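Local coordinates for putative tryptophan halogenase (Xanthomonas campestris pv. campestris, PDB 6Y1W) that is a flavin-dependent halogenase of the tryptophan halogenase family, enzymes that use reduced FAD, oxygen and halide to halogenate aromatic substrates, at the (2S,3S)-butane-2,3-diol site and the interface of chains A and B. Coordinates in Å, arbitrary orientation; residue numbers count along the deposited sequence, not the author numbering. Chains: chain A/B, Putative tryptophan halogenase.

Contact 1: the (2S,3S)-butane-2,3-diol site. Residues chain A 96, 100, 268-270, 401. With BUD ((2S,3S)-butane-2,3-diol), chain C.
One hydroxyl of the diol, O2, is anchored by the guanidinium of A:Arg401: NH2 donates to it over 2.9 Å, with 154° at the hydrogen and the oxygen close to the guanidinium plane. The site is a pocket of this flavin-dependent halogenase that hides 158 of the ligand's 236 Å², lined by loop residues and the end of strand 263-268. (2S,3S)-butane-2,3-diol probably comes from crystallisation or cryoprotection, since it also occupies other pockets of the protein.

The other terminal nitrogen of A:Arg401 fixes the rotation of the group. A:Arg401 NH1 donates to the backbone carbonyl O of A:His96 at 2.9 Å, lying in that carbonyl's plane, so the two nitrogens work in different directions, one on ligand and one on backbone. The side chain reaches this position through a bend at chi3 (66°), after leaving the backbone with CG anti to the carbonyl carbon. A:Val100 lies over one guanidinium face, its CG2 3.7 Å above the plane and offset toward the rim; CG2 also grazes C4 of the diol.

Methyl C4 carries the apolar side of the contact. It sits over a face of the A:His96 imidazole, 3.8 Å from the ring centroid, in a CH-pi arrangement displaced toward CG. CG of that histidine is anti to its own carbonyl carbon, and chi2 (-63°) then turns a ring face to the methyl. The carbonyl O of A:Ala268 approaches BUD C4 at 3.6 Å.

Beside O2 runs the backbone joining A:Asp269 to A:Arg270. The carboxylate of A:Asp269 folds back onto this segment: OD2 accepts from N of A:Arg270 at 2.9 Å, the donor standing above the carboxylate plane, while OD1 lies alongside C2 of the diol at 3.7 Å. From A:Arg270 it is the CG methylene that borders both hydroxyls.

Contact 2: the interface of chains A and B. Residues chain A 39, 362-367, 373; chain B 117, 431, 458-461, 464.
At this patch of the two-fold interface between copies of the halogenase, the end of helix 350-363 and the following loop of chain A meet loops and the 3-10 helix 461-465 of chain B. The structure alone does not show whether the dimer forms in solution.

The amide of A:Gln367 reaches tip to tip toward B:Asp464, its plane steeply inclined to the carboxylate. A:Gln367 NE2 donates to the syn lone pair of B:Asp464 OD2 at 2.8 Å, nearly straight, and also to the backbone O of B:His459, which it meets from above the carbonyl plane. Both acceptors lie close to the amide plane, so the two bonds fix its rotation. A bend at chi2 (-88°) brings the A:Gln367 amide tip to tip with B:Pro461, A:Gln367 CD 3.8 Å from B:Pro461 CG. The same B:Pro461 CG lies 4.0 Å from A:Phe365 CD2, the two side chains crossing at about a right angle.

B:His460 donates through NE2 to the carbonyl O of A:Leu362 at 2.7 Å, nearly along the C=O axis and in the imidazole plane. This caps a carbonyl in the last turn of the helix.

B:Arg431, extended from CG to NE, lays its guanidinium flat over the A:Thr364 backbone, whose C lies 3.5 Å above the group's centre. At its edge, NH1 forms a salt bridge with OD2 of A:Asp373. This oxygen is met from above the carboxylate plane, and 117° at the hydrogen makes the bond strongly bent. NH1 is also near enough to hydrogen-bond OG1 of A:Thr364.

Farther out, the A:Phe365 ring is held between A:Pro366 CD on one face and A:Leu39 CD1 on the other. A water joins A:Gln367 OE1 to B:Asp464 OD2, giving that carboxylate oxygen a second partner. The opposite oxygen positions the carboxylate within chain B: B:His459 NE2 donates to B:Asp464 OD1 at 2.7 Å, almost linearly (176° at the hydrogen) and in the imidazole plane.

Contact 1: the (2S,3S)-butane-2,3-diol site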
# COMPACT_ATOMS: atom_id res chain seq x y z
N HIS A 96 -14.38 0.15 29.25
CA HIS A 96 -13.56 0.66 30.35
C HIS A 96 -12.14 1.01 29.92
O HIS A 96 -11.24 1.09 30.77
CB HIS A 96 -13.49 -0.31 31.56
CG HIS A 96 -14.82 -0.64 32.20
ND1 HIS A 96 -15.63 0.31 32.81
CD2 HIS A 96 -15.42 -1.83 32.40
CE1 HIS A 96 -16.70 -0.30 33.31
NE2 HIS A 96 -16.59 -1.60 33.08
N VAL A 100 -13.10 4.39 33.14
CA VAL A 100 -14.15 3.59 33.75
C VAL A 100 -15.49 4.09 33.28
O VAL A 100 -15.76 5.30 33.24
CB VAL A 100 -14.05 3.65 35.29
CG1 VAL A 100 -15.19 2.84 35.92
CG2 VAL A 100 -12.70 3.11 35.72
N ALA A 268 -11.73 -3.92 29.93
CA ALA A 268 -10.57 -3.56 30.75
C ALA A 268 -10.91 -3.59 32.23
O ALA A 268 -12.04 -3.31 32.63
CB ALA A 268 -10.06 -2.18 30.36
N ASP A 269 -9.91 -3.93 33.05
CA ASP A 269 -10.06 -3.95 34.50
C ASP A 269 -8.91 -3.13 35.09
O ASP A 269 -8.46 -2.17 34.47
CB ASP A 269 -10.08 -5.40 35.02
CG ASP A 269 -10.75 -5.51 36.38
OD1 ASP A 269 -12.00 -5.40 36.44
OD2 ASP A 269 -10.01 -5.65 37.39
N ARG A 270 -8.43 -3.49 36.29
CA ARG A 270 -7.44 -2.65 36.98
C ARG A 270 -6.04 -2.81 36.42
O ARG A 270 -5.25 -1.85 36.44
CB ARG A 270 -7.39 -2.99 38.47
CG ARG A 270 -8.67 -2.69 39.23
CD ARG A 270 -8.54 -3.27 40.66
NE ARG A 270 -7.31 -2.79 41.32
CZ ARG A 270 -7.17 -1.57 41.86
NH1 ARG A 270 -8.17 -0.69 41.86
NH2 ARG A 270 -6.01 -1.25 42.42
N ARG A 401 -7.59 6.99 32.05
CA ARG A 401 -7.51 6.32 33.34
C ARG A 401 -6.23 6.68 34.08
O ARG A 401 -5.13 6.57 33.53
CB ARG A 401 -7.61 4.81 33.16
CG ARG A 401 -8.99 4.40 32.61
CD ARG A 401 -9.18 2.86 32.67
NE ARG A 401 -9.23 2.33 34.04
CZ ARG A 401 -9.67 1.11 34.34
NH1 ARG A 401 -10.11 0.30 33.37
NH2 ARG A 401 -9.65 0.67 35.61
C1 BUD C . -14.65 -1.56 37.82
O1 BUD C . -12.49 -2.37 38.63
C2 BUD C . -13.26 -2.12 37.49
O2 BUD C . -11.16 -1.51 36.65
C3 BUD C . -12.49 -1.08 36.68
C4 BUD C . -13.00 -1.02 35.24

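Contact 2: the interface of chains A and B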
# COMPACT_ATOMS: atom_id res chain seq x y z
N LEU A 39 0.84 -26.63 -3.77
CA LEU A 39 2.07 -27.23 -4.28
C LEU A 39 2.19 -28.71 -3.93
O LEU A 39 3.26 -29.29 -4.14
CB LEU A 39 3.31 -26.46 -3.77
CG LEU A 39 3.43 -25.03 -4.33
CD1 LEU A 39 4.58 -24.26 -3.70
CD2 LEU A 39 3.62 -25.11 -5.84
N LEU A 362 4.18 -18.56 0.42
CA LEU A 362 3.74 -19.11 -0.87
C LEU A 362 3.99 -18.11 -2.00
O LEU A 362 4.29 -18.51 -3.14
CB LEU A 362 2.26 -19.50 -0.78
CG LEU A 362 2.07 -20.74 0.11
CD1 LEU A 362 0.57 -21.08 0.27
CD2 LEU A 362 2.86 -21.94 -0.41
N GLN A 363 3.87 -16.81 -1.72
CA GLN A 363 4.16 -15.82 -2.76
C GLN A 363 5.64 -15.69 -3.07
O GLN A 363 5.98 -15.11 -4.11
CB GLN A 363 3.58 -14.46 -2.35
CG GLN A 363 2.07 -14.48 -2.44
CD GLN A 363 1.46 -13.20 -2.00
OE1 GLN A 363 1.96 -12.56 -1.09
NE2 GLN A 363 0.32 -12.86 -2.59
N THR A 364 6.52 -16.22 -2.23
CA THR A 364 7.95 -16.21 -2.51
C THR A 364 8.52 -17.62 -2.44
O THR A 364 9.69 -17.83 -2.07
CB THR A 364 8.70 -15.28 -1.56
OG1 THR A 364 10.07 -15.17 -1.97
CG2 THR A 364 8.64 -15.81 -0.16
N PHE A 365 7.71 -18.62 -2.83
CA PHE A 365 8.09 -19.98 -2.53
C PHE A 365 9.36 -20.36 -3.29
O PHE A 365 9.46 -20.08 -4.49
CB PHE A 365 6.98 -21.02 -2.81
CG PHE A 365 7.23 -22.30 -2.08
CD1 PHE A 365 6.91 -22.40 -0.72
CD2 PHE A 365 7.96 -23.32 -2.66
CE1 PHE A 365 7.24 -23.54 -0.01
CE2 PHE A 365 8.26 -24.46 -1.95
CZ PHE A 365 7.91 -24.56 -0.62
N PRO A 366 10.35 -20.96 -2.64
CA PRO A 366 11.65 -21.16 -3.29
C PRO A 366 11.62 -22.34 -4.25
O PRO A 366 11.10 -23.42 -3.92
CB PRO A 366 12.60 -21.44 -2.11
CG PRO A 366 11.66 -22.06 -1.03
CD PRO A 366 10.39 -21.23 -1.18
N GLN A 367 12.17 -22.12 -5.45
CA GLN A 367 12.81 -23.24 -6.16
C GLN A 367 14.09 -23.63 -5.45
O GLN A 367 14.35 -24.81 -5.18
CB GLN A 367 13.12 -22.87 -7.60
CG GLN A 367 11.97 -22.45 -8.42
CD GLN A 367 11.27 -23.61 -9.11
OE1 GLN A 367 11.51 -24.82 -8.77
NE2 GLN A 367 10.40 -23.28 -10.06
N ASP A 373 15.70 -13.52 -1.31
CA ASP A 373 14.32 -13.86 -0.98
C ASP A 373 14.10 -13.85 0.53
O ASP A 373 13.08 -13.36 1.02
CB ASP A 373 13.95 -15.24 -1.53
CG ASP A 373 13.82 -15.27 -3.06
OD1 ASP A 373 13.86 -14.22 -3.72
OD2 ASP A 373 13.64 -16.37 -3.59
N SER B 117 -0.71 -16.34 -6.08
CA SER B 117 0.63 -16.60 -5.52
C SER B 117 1.77 -16.13 -6.41
O SER B 117 2.92 -16.07 -5.95
CB SER B 117 0.81 -18.09 -5.25
OG SER B 117 0.99 -18.81 -6.47
N ARG B 431 10.84 -12.02 -9.10
CA ARG B 431 9.83 -11.42 -8.24
C ARG B 431 9.95 -9.92 -8.28
O ARG B 431 11.05 -9.36 -8.35
CB ARG B 431 9.96 -11.94 -6.80
CG ARG B 431 9.69 -13.44 -6.78
CD ARG B 431 9.48 -14.14 -5.43
NE ARG B 431 9.33 -15.58 -5.73
CZ ARG B 431 10.18 -16.54 -5.36
NH1 ARG B 431 11.24 -16.23 -4.64
NH2 ARG B 431 9.97 -17.82 -5.70
N HIS B 458 15.42 -18.13 -11.79
CA HIS B 458 14.36 -19.07 -11.44
C HIS B 458 13.03 -18.37 -11.59
O HIS B 458 12.96 -17.13 -11.57
CB HIS B 458 14.48 -19.57 -10.00
CG HIS B 458 15.82 -20.13 -9.70
ND1 HIS B 458 16.17 -21.42 -10.04
CD2 HIS B 458 16.93 -19.55 -9.18
CE1 HIS B 458 17.44 -21.62 -9.70
NE2 HIS B 458 17.92 -20.51 -9.17
N HIS B 459 11.97 -19.16 -11.72
CA HIS B 459 10.63 -18.61 -11.69
C HIS B 459 9.87 -19.33 -10.59
O HIS B 459 10.35 -20.29 -9.99
CB HIS B 459 9.91 -18.74 -13.05
CG HIS B 459 9.87 -20.14 -13.54
ND1 HIS B 459 10.72 -20.62 -14.52
CD2 HIS B 459 9.09 -21.19 -13.18
CE1 HIS B 459 10.47 -21.90 -14.72
NE2 HIS B 459 9.49 -22.27 -13.92
N HIS B 460 8.69 -18.84 -10.33
CA HIS B 460 7.89 -19.36 -9.24
C HIS B 460 7.47 -20.81 -9.49
O HIS B 460 6.95 -21.13 -10.58
CB HIS B 460 6.66 -18.49 -9.05
CG HIS B 460 5.96 -18.71 -7.75
ND1 HIS B 460 5.35 -19.90 -7.42
CD2 HIS B 460 5.78 -17.88 -6.69
CE1 HIS B 460 4.81 -19.80 -6.21
NE2 HIS B 460 5.04 -18.58 -5.75
N PRO B 461 7.62 -21.69 -8.49
CA PRO B 461 7.24 -23.11 -8.69
C PRO B 461 5.79 -23.34 -9.13
O PRO B 461 5.51 -24.38 -9.74
CB PRO B 461 7.48 -23.73 -7.30
CG PRO B 461 8.51 -22.84 -6.63
CD PRO B 461 8.39 -21.46 -7.26
N ASP B 464 5.28 -24.32 -12.63
CA ASP B 464 5.68 -25.63 -13.11
C ASP B 464 4.56 -26.67 -13.02
O ASP B 464 4.74 -27.79 -13.51
CB ASP B 464 6.91 -26.11 -12.33
CG ASP B 464 8.14 -25.22 -12.56
OD1 ASP B 464 8.32 -24.75 -13.70
OD2 ASP B 464 8.94 -25.02 -11.63
O HOH W 1 9.12 -26.55 -9.37

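The centres of contact 1 and contact 2 lie about 48 Å apart, and they share no residue or secondary-structure element. Contact 1 is formed by chain A, whereas contact 2 joins both chains. Within chain A the nearest link in sequence is helix 371-397, which carries A:Asp373 of contact 2 near its start and ends shortly before A:Arg401 of contact 1. Their centres are about 20 Å and 31 Å from A:Lys89, the predicted active-site lysine, so neither places its ligand or partner chain directly at that residue. The two-fold axis repeats contact 2 with the chains exchanged; the diol is not part of that assembly contact.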